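Local coordinates for quinone oxidoreductase 1 (Escherichia coli, PDB 1QOR), which catalyses the NADPH-dependent one-electron reduction of quinones to semiquinones, working as a homodimer of the zinc-containing alcohol dehydrogenase family, at residues V33-I38 against V85-S90; S114-A119 against S322-P327. One frame throughout, in Å; residues are numbered along the deposited sequence.

Contact 1 (V33-I38 against V85-S90)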
loop_
_atom_site.group_PDB
_atom_site.type_symbol
_atom_site.label_atom_id
_atom_site.label_comp_id
_atom_site.label_asym_id
_atom_site.label_seq_id
_atom_site.Cartn_x
_atom_site.Cartn_y
_atom_site.Cartn_z
ATOM N N VAL A 33 28.369 -2.610 -26.468
ATOM C CA VAL A 33 28.722 -3.935 -25.958
ATOM C C VAL A 33 28.419 -5.052 -26.918
ATOM O O VAL A 33 27.370 -5.065 -27.554
ATOM C CB VAL A 33 27.972 -4.206 -24.617
ATOM C CG1 VAL A 33 28.155 -5.634 -24.137
ATOM C CG2 VAL A 33 28.415 -3.200 -23.560
ATOM N N GLU A 34 29.382 -5.935 -27.109
ATOM C CA GLU A 34 29.148 -7.081 -27.963
ATOM C C GLU A 34 28.588 -8.087 -26.955
ATOM O O GLU A 34 29.321 -8.527 -26.035
ATOM C CB GLU A 34 30.448 -7.633 -28.515
ATOM C CG GLU A 34 31.179 -6.791 -29.528
ATOM C CD GLU A 34 32.537 -7.420 -29.833
ATOM O OE1 GLU A 34 32.575 -8.577 -30.350
ATOM O OE2 GLU A 34 33.567 -6.791 -29.471
ATOM N N ASN A 35 27.311 -8.436 -27.105
ATOM C CA ASN A 35 26.644 -9.332 -26.176
ATOM C C ASN A 35 27.079 -10.781 -26.331
ATOM O O ASN A 35 27.185 -11.273 -27.441
ATOM C CB ASN A 35 25.126 -9.179 -26.296
ATOM C CG ASN A 35 24.614 -7.805 -25.776
ATOM O OD1 ASN A 35 23.555 -7.342 -26.198
ATOM N ND2 ASN A 35 25.349 -7.175 -24.873
ATOM N N LYS A 36 27.367 -11.431 -25.201
ATOM C CA LYS A 36 27.811 -12.847 -25.140
ATOM C C LYS A 36 26.691 -13.718 -24.604
ATOM O O LYS A 36 26.572 -14.893 -24.967
ATOM C CB LYS A 36 28.999 -12.988 -24.194
ATOM C CG LYS A 36 30.191 -12.120 -24.569
ATOM C CD LYS A 36 30.675 -12.600 -25.891
ATOM C CE LYS A 36 31.800 -11.779 -26.409
ATOM N NZ LYS A 36 32.136 -12.329 -27.768
ATOM N N ALA A 37 25.902 -13.145 -23.695
ATOM C CA ALA A 37 24.756 -13.838 -23.108
ATOM C C ALA A 37 23.656 -12.781 -22.879
ATOM O O ALA A 37 23.947 -11.672 -22.438
ATOM C CB ALA A 37 25.157 -14.540 -21.797
ATOM N N ILE A 38 22.412 -13.141 -23.183
ATOM C CA ILE A 38 21.257 -12.237 -23.074
ATOM C C ILE A 38 20.190 -12.821 -22.127
ATOM O O ILE A 38 19.735 -13.952 -22.324
ATOM C CB ILE A 38 20.596 -12.057 -24.503
ATOM C CG1 ILE A 38 21.646 -11.543 -25.509
ATOM C CG2 ILE A 38 19.340 -11.124 -24.451
ATOM C CD1 ILE A 38 21.189 -11.611 -26.963
ATOM N N VAL A 85 31.146 -6.450 -18.847
ATOM C CA VAL A 85 30.058 -5.781 -18.118
ATOM C C VAL A 85 28.715 -6.491 -18.229
ATOM O O VAL A 85 28.516 -7.346 -19.112
ATOM C CB VAL A 85 29.834 -4.320 -18.649
ATOM C CG1 VAL A 85 31.088 -3.506 -18.553
ATOM C CG2 VAL A 85 29.354 -4.364 -20.080
ATOM N N VAL A 86 27.813 -6.154 -17.306
ATOM C CA VAL A 86 26.448 -6.658 -17.344
ATOM C C VAL A 86 25.563 -5.421 -17.185
ATOM O O VAL A 86 25.918 -4.454 -16.488
ATOM C CB VAL A 86 25.957 -7.482 -16.085
ATOM C CG1 VAL A 86 25.270 -8.768 -16.498
ATOM C CG2 VAL A 86 26.948 -7.559 -14.962
ATOM N N TYR A 87 24.348 -5.521 -17.680
ATOM C CA TYR A 87 23.400 -4.440 -17.495
ATOM C C TYR A 87 21.997 -5.039 -17.452
ATOM O O TYR A 87 21.741 -6.090 -18.070
ATOM C CB TYR A 87 23.536 -3.376 -18.592
ATOM C CG TYR A 87 23.503 -3.910 -19.982
ATOM C CD1 TYR A 87 22.305 -4.052 -20.674
ATOM C CD2 TYR A 87 24.692 -4.274 -20.617
ATOM C CE1 TYR A 87 22.299 -4.549 -21.977
ATOM C CE2 TYR A 87 24.700 -4.764 -21.904
ATOM C CZ TYR A 87 23.506 -4.902 -22.590
ATOM O OH TYR A 87 23.569 -5.403 -23.895
ATOM N N ALA A 88 21.117 -4.397 -16.678
ATOM C CA ALA A 88 19.722 -4.836 -16.516
ATOM C C ALA A 88 18.705 -3.797 -17.013
ATOM O O ALA A 88 17.517 -4.115 -17.238
ATOM C CB ALA A 88 19.451 -5.108 -15.043
ATOM N N GLN A 89 19.163 -2.554 -17.162
ATOM C CA GLN A 89 18.259 -1.456 -17.516
ATOM C C GLN A 89 18.674 -0.662 -18.748
ATOM O O GLN A 89 18.828 0.540 -18.666
ATOM C CB GLN A 89 18.189 -0.489 -16.319
ATOM C CG GLN A 89 17.737 -1.127 -15.023
ATOM C CD GLN A 89 18.280 -0.401 -13.797
ATOM O OE1 GLN A 89 19.511 -0.397 -13.534
ATOM N NE2 GLN A 89 17.374 0.237 -13.046
ATOM N N SER A 90 18.898 -1.308 -19.877
ATOM C CA SER A 90 19.306 -0.553 -21.032
ATOM C C SER A 90 18.028 -0.150 -21.747
ATOM O O SER A 90 16.946 -0.620 -21.401
ATOM C CB SER A 90 20.113 -1.453 -21.956
ATOM O OG SER A 90 19.247 -2.404 -22.569
#
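Val33 meets Val85 and Tyr87 with its two methyl groups, one for each. A chi1 of 172° sets CG1 anti to the backbone N and leaves CG2 beside it; CG2 lies 3.8 Å from Val85 CG2, while CG1 approaches the edge of the Tyr87 ring, 4.2 Å from CE2 and near the ring plane. Two residues on, the end of Asn35 bends back to the same ring. Its amide carbon CG is 3.2 Å from Tyr87 OH, and the amide plane is turned 42° from that of the ring. The two polar ends lie side by side in a buried place that Ser96 also borders. Shortening Asn35 to an alanine is likely to take this polar neighbour from the Tyr87 hydroxyl and open a gap beside it. Beyond it the chain turns a corner, and Lys36 and Ala37 both face Ala66 in a classic beta bulge. Strands 33-35 and 85-87 run nearly perpendicular (81°), with axes 9.3 Å apart at closest approach, and it is side chains that meet between them. Ile101 of strand 98-102 touches both Val33 and Tyr87. Such a side-chain meeting of nearly perpendicular strands, apolar but for the Asn35–Tyr87 pair, lies in the buried interior of the GroES-like domain of this dehydrogenase family.

Contact 2 (S114-A119 against S322-P327)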
loop_
_atom_site.group_PDB
_atom_site.type_symbol
_atom_site.label_atom_id
_atom_site.label_comp_id
_atom_site.label_asym_id
_atom_site.label_seq_id
_atom_site.Cartn_x
_atom_site.Cartn_y
_atom_site.Cartn_z
ATOM N N SER A 114 30.869 -15.576 -14.797
ATOM C CA SER A 114 30.755 -15.755 -16.227
ATOM C C SER A 114 29.615 -14.930 -16.856
ATOM O O SER A 114 28.640 -14.569 -16.181
ATOM C CB SER A 114 30.529 -17.215 -16.516
ATOM O OG SER A 114 29.170 -17.532 -16.392
ATOM N N PHE A 115 29.682 -14.742 -18.172
ATOM C CA PHE A 115 28.665 -13.962 -18.878
ATOM C C PHE A 115 27.324 -14.624 -18.767
ATOM O O PHE A 115 26.330 -13.924 -18.604
ATOM C CB PHE A 115 29.020 -13.732 -20.358
ATOM C CG PHE A 115 30.167 -12.797 -20.553
ATOM C CD1 PHE A 115 30.188 -11.581 -19.917
ATOM C CD2 PHE A 115 31.217 -13.132 -21.387
ATOM C CE1 PHE A 115 31.257 -10.692 -20.108
ATOM C CE2 PHE A 115 32.277 -12.261 -21.586
ATOM C CZ PHE A 115 32.300 -11.043 -20.945
ATOM N N GLU A 116 27.297 -15.960 -18.825
ATOM C CA GLU A 116 26.047 -16.709 -18.720
ATOM C C GLU A 116 25.459 -16.621 -17.308
ATOM O O GLU A 116 24.232 -16.653 -17.144
ATOM C CB GLU A 116 26.273 -18.169 -19.071
ATOM C CG GLU A 116 26.753 -18.405 -20.493
ATOM C CD GLU A 116 26.472 -19.829 -20.991
ATOM O OE1 GLU A 116 26.194 -20.727 -20.159
ATOM O OE2 GLU A 116 26.514 -20.045 -22.228
ATOM N N GLN A 117 26.327 -16.522 -16.293
ATOM C CA GLN A 117 25.866 -16.425 -14.908
ATOM C C GLN A 117 25.305 -15.054 -14.659
ATOM O O GLN A 117 24.329 -14.896 -13.923
ATOM C CB GLN A 117 26.995 -16.628 -13.903
ATOM C CG GLN A 117 27.448 -18.044 -13.747
ATOM C CD GLN A 117 28.652 -18.132 -12.823
ATOM O OE1 GLN A 117 29.649 -17.409 -12.993
ATOM N NE2 GLN A 117 28.546 -18.976 -11.803
ATOM N N ALA A 118 25.968 -14.065 -15.245
ATOM C CA ALA A 118 25.583 -12.674 -15.102
ATOM C C ALA A 118 24.222 -12.391 -15.756
ATOM O O ALA A 118 23.331 -11.829 -15.112
ATOM C CB ALA A 118 26.670 -11.786 -15.673
ATOM N N ALA A 119 24.031 -12.847 -16.989
ATOM C CA ALA A 119 22.772 -12.633 -17.700
ATOM C C ALA A 119 21.631 -13.504 -17.140
ATOM O O ALA A 119 20.445 -13.323 -17.502
ATOM C CB ALA A 119 22.955 -12.912 -19.205
ATOM N N SER A 322 16.292 -19.445 -14.514
ATOM C CA SER A 322 16.530 -18.591 -15.650
ATOM C C SER A 322 16.780 -19.255 -17.019
ATOM O O SER A 322 17.143 -20.445 -17.120
ATOM C CB SER A 322 17.688 -17.699 -15.307
ATOM O OG SER A 322 17.419 -16.958 -14.131
ATOM N N SER A 323 16.496 -18.477 -18.072
ATOM C CA SER A 323 16.694 -18.845 -19.471
ATOM C C SER A 323 17.666 -17.823 -20.043
ATOM O O SER A 323 17.874 -16.718 -19.475
ATOM C CB SER A 323 15.387 -18.782 -20.272
ATOM O OG SER A 323 14.466 -19.807 -19.913
ATOM N N LEU A 324 18.263 -18.172 -21.169
ATOM C CA LEU A 324 19.198 -17.265 -21.794
ATOM C C LEU A 324 19.099 -17.345 -23.294
ATOM O O LEU A 324 18.628 -18.349 -23.835
ATOM C CB LEU A 324 20.632 -17.641 -21.428
ATOM C CG LEU A 324 21.171 -17.412 -20.030
ATOM C CD1 LEU A 324 22.523 -18.104 -19.938
ATOM C CD2 LEU A 324 21.314 -15.922 -19.741
ATOM N N LEU A 325 19.487 -16.250 -23.936
ATOM C CA LEU A 325 19.592 -16.185 -25.388
ATOM C C LEU A 325 21.096 -16.013 -25.639
ATOM O O LEU A 325 21.775 -15.185 -24.999
ATOM C CB LEU A 325 18.833 -14.991 -25.991
ATOM C CG LEU A 325 17.304 -15.024 -26.046
ATOM C CD1 LEU A 325 16.812 -13.688 -26.707
ATOM C CD2 LEU A 325 16.788 -16.264 -26.810
ATOM N N ILE A 326 21.624 -16.835 -26.533
ATOM C CA ILE A 326 23.047 -16.776 -26.856
ATOM C C ILE A 326 23.203 -16.239 -28.270
ATOM O O ILE A 326 22.626 -16.799 -29.208
ATOM C CB ILE A 326 23.722 -18.188 -26.766
ATOM C CG1 ILE A 326 23.310 -18.883 -25.462
ATOM C CG2 ILE A 326 25.237 -18.045 -26.832
ATOM C CD1 ILE A 326 23.705 -18.124 -24.205
ATOM N N PRO A 327 23.864 -15.073 -28.408
ATOM C CA PRO A 327 24.154 -14.346 -29.650
ATOM C C PRO A 327 25.081 -15.181 -30.529
ATOM O O PRO A 327 24.954 -15.080 -31.768
ATOM C CB PRO A 327 24.915 -13.115 -29.157
ATOM C CG PRO A 327 24.444 -12.926 -27.789
ATOM C CD PRO A 327 24.374 -14.325 -27.250
ATOM O OXT PRO A 327 25.949 -15.901 -29.965
HETATM O O HOH W 1 17.951 -14.568 -17.731
#
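Leu324 points its side chain at the helix, against Glu116 and Ala119, and has the largest share of the interface. Just before it in the strand segment, Ser323 reaches Ala119 through a water that lies 2.8 Å from Ser323 O and equally far from Ala119 O. Both carbonyls are placed to accept from it, although other acceptors may compete for its protons. With CG of Leu324 anti to the carbonyl carbon and beside the backbone N (chi1 -71°), its two methyls fork over one turn of helix 115-119. CD1 sits against Glu116, 3.8 Å from CB and close to the carbonyl O as well. CD2 presses on Ala119 CB at 3.5 Å, tighter than usual for two carbons, and lies equally near Ala119 O. The small side chain of Ala119 is consistent with this close approach; the helix axis passes 9.5 Å from that of strand 324-326.

At Ile326 the terminal methyl swings back toward the helix, and CD1 lies 3.9 Å from Glu116 OE2, the two side chains crossing at about a right angle. Of the carboxylate only OE2 comes near this methyl, while OE1 forms a salt bridge with Lys301. At the start of the helix Ser114 and Gln117 make a capping box: Gln117 N donates to Ser114 OG, and Ser114 N donates to Gln117 OE1 on a lone pair in the carbonyl plane. Helix and strand run at 139° to one another. The strand shares backbone hydrogen bonds with Tyr302 and with Ile38, so it lies between strands 301-303 and 37-39, while the first turns of the helix also pack on strand 65-72, Phe115 and Ala118 touching Ala66.

In the fold
Contacts 1 and 2 have centres about 9 Å apart and both reach the same sheet, in which strand 37-39 neighbours strand 324-326. Ile38 N probably donates to Leu325 O, at 2.8 Å, tying the first segment of contact 1 to the second of contact 2. The other two segments meet as well, Val86 CG1 lying 3.4 Å from Ala118 CB, so the start of helix 115-135 packs against strand 84-87 as well as strand 324-326. Neither contact lines the cofactor site directly: the side chain of Tyr87 is about 10 Å from that of Leu266, an NADP-binding residue, and that of Leu324 is about 11 Å from the bound NADPH.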